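Local coordinates for acylphosphatase (Bacillus subtilis, PDB 3BR8), which catalyses the hydrolysis of acyl phosphates to a carboxylate and inorganic phosphate, at residues A[62-65]-A[66-69]. Sequence-based numbering, arbitrary orientation.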
ATOM      1  N   ASN A  62      -2.298  10.528  -0.732  1.00 13.26           N
ATOM      2  CA  ASN A  62      -3.556  11.276  -0.595  1.00 14.53           C
ATOM      3  C   ASN A  62      -4.488  10.703   0.476  1.00 13.37           C
ATOM      4  O   ASN A  62      -5.288  11.431   1.086  1.00 14.24           O
ATOM      5  CB  ASN A  62      -4.273  11.376  -1.943  1.00 16.22           C
ATOM      6  CG  ASN A  62      -3.495  12.189  -2.954  1.00 19.87           C
ATOM      7  OD1 ASN A  62      -2.858  13.188  -2.614  1.00 23.20           O
ATOM      8  ND2 ASN A  62      -3.541  11.763  -4.210  1.00 22.14           N
ATOM      9  N   GLY A  63      -4.400   9.398   0.693  1.00 11.78           N
ATOM     10  CA  GLY A  63      -5.094   8.762   1.807  1.00 11.30           C
ATOM     11  C   GLY A  63      -6.590   8.613   1.658  1.00 11.36           C
ATOM     12  O   GLY A  63      -7.172   8.940   0.619  1.00 12.33           O
ATOM     13  N   SER A  64      -7.188   8.106   2.734  1.00 10.41           N
ATOM     14  CA  SER A  64      -8.622   7.906   2.879  1.00 10.58           C
ATOM     15  C   SER A  64      -9.208   9.107   3.626  1.00 10.32           C
ATOM     16  O   SER A  64      -8.457   9.894   4.202  1.00  9.90           O
ATOM     17  CB  SER A  64      -8.849   6.632   3.697  1.00 10.96           C
ATOM     18  OG  SER A  64      -8.210   6.750   4.967  1.00 10.07           O
ATOM     19  N   PRO A  65     -10.551   9.244   3.644  1.00 10.64           N
ATOM     20  CA  PRO A  65     -11.151  10.322   4.441  1.00 11.55           C
ATOM     21  C   PRO A  65     -10.714  10.305   5.908  1.00 11.18           C
ATOM     22  O   PRO A  65     -10.658   9.244   6.539  1.00 11.21           O
ATOM     23  CB  PRO A  65     -12.658  10.074   4.292  1.00 12.14           C
ATOM     24  CG  PRO A  65     -12.763   9.392   2.945  1.00 13.98           C
ATOM     25  CD  PRO A  65     -11.579   8.475   2.914  1.00 12.63           C
ATOM     26  N   PHE A  66     -10.384  11.495   6.410  1.00 10.22           N
ATOM     27  CA  PHE A  66      -9.922  11.728   7.788  1.00 11.46           C
ATOM     28  C   PHE A  66      -8.501  11.268   8.086  1.00 11.82           C
ATOM     29  O   PHE A  66      -7.998  11.506   9.175  1.00 13.38           O
ATOM     30  CB  PHE A  66     -10.917  11.196   8.831  1.00 12.23           C
ATOM     31  CG  PHE A  66     -12.287  11.768   8.665  1.00 12.58           C
ATOM     32  CD1 PHE A  66     -13.289  11.016   8.078  1.00 12.00           C
ATOM     33  CD2 PHE A  66     -12.552  13.095   9.022  1.00 13.86           C
ATOM     34  CE1 PHE A  66     -14.552  11.561   7.869  1.00 13.11           C
ATOM     35  CE2 PHE A  66     -13.805  13.641   8.827  1.00 15.58           C
ATOM     36  CZ  PHE A  66     -14.806  12.873   8.244  1.00 13.32           C
ATOM     37  N   SER A  67      -7.854  10.619   7.120  1.00 10.84           N
ATOM     38  CA  SER A  67      -6.459  10.223   7.292  1.00 11.45           C
ATOM     39  C   SER A  67      -5.528  11.405   7.090  1.00 12.96           C
ATOM     40  O   SER A  67      -5.879  12.385   6.431  1.00 13.39           O
ATOM     41  CB  SER A  67      -6.093   9.096   6.327  1.00 10.98           C
ATOM     42  OG  SER A  67      -5.897   9.581   5.002  1.00 10.67           O
ATOM     43  N   LYS A  68      -4.343  11.309   7.686  1.00 13.60           N
ATOM     44  CA  LYS A  68      -3.243  12.201   7.349  1.00 15.76           C
ATOM     45  C   LYS A  68      -1.949  11.407   7.283  1.00 16.13           C
ATOM     46  O   LYS A  68      -1.477  10.889   8.300  1.00 16.85           O
ATOM     47  CB  LYS A  68      -3.119  13.349   8.357  1.00 18.25           C
ATOM     48  CG  LYS A  68      -2.064  14.382   7.971  1.00 23.19           C
ATOM     49  CD  LYS A  68      -1.894  15.437   9.044  1.00 28.37           C
ATOM     50  N   VAL A  69      -1.396  11.298   6.078  1.00 16.83           N
ATOM     51  CA  VAL A  69      -0.113  10.624   5.862  1.00 17.55           C
ATOM     52  C   VAL A  69       1.026  11.590   6.172  1.00 20.42           C
ATOM     53  O   VAL A  69       1.168  12.623   5.511  1.00 22.88           O
ATOM     54  CB  VAL A  69       0.019  10.091   4.414  1.00 17.92           C
ATOM     55  CG1 VAL A  69       1.404   9.524   4.157  1.00 19.71           C
ATOM     56  CG2 VAL A  69      -1.039   9.032   4.151  1.00 16.18           C
TER
HETATM   57  O   HOH W   1      -6.301  12.432   3.558  1.00 14.60           O
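The phenyl ring of F66 lies obliquely against the P65 carbonyl carbon, and its CD1 comes within 4.0 Å of P65 CB, the ring of F66 thus resting beside the proline it follows. With CG anti to its own carbonyl carbon (chi1 -56°), the F66 side chain is set beside its own N, next to the P65-F66 peptide. The other flat group is the carbonyl of S64, which is gripped twice by S67. The hydroxyl OG of S67 donates to S64 O at 2.7 Å, in the carbonyl plane and on a lone pair, whereas the amide N of S67 reaches the same oxygen from above that plane, at 3.1 Å and with an N-H...O angle of 155°. The second bond closes a type II beta turn from S64 to S67, with F66 at its third position and with positive phi (74°). S67 OG also packs 3.4 Å from G63 CA, on the side where a CB would point; G63 itself leaves the helix with positive phi. The OG of S64 meets S67 CB at 3.4 Å, but its hydrogen bond goes to V15 O, tying the turn to the loop that in acylphosphatases cradles the phosphate; the S64 side chain lies about 8 Å from that of the active-site R18 and about 6 Å from a bound phosphate ion. Replacing S67 by alanine would take away the OG bond and is likely to leave S64 O held, within the turn, by the backbone amide alone, and the turn freer to flex. Water 1 bridges N62 O and S67 O, 2.9 Å from each. At the surface of the ferredoxin-like alpha/beta sandwich, the turn links helix 50-62 to edge strand 68-77, with S64 packed on F17 and F20 of helix 17-27 and S67 on F17.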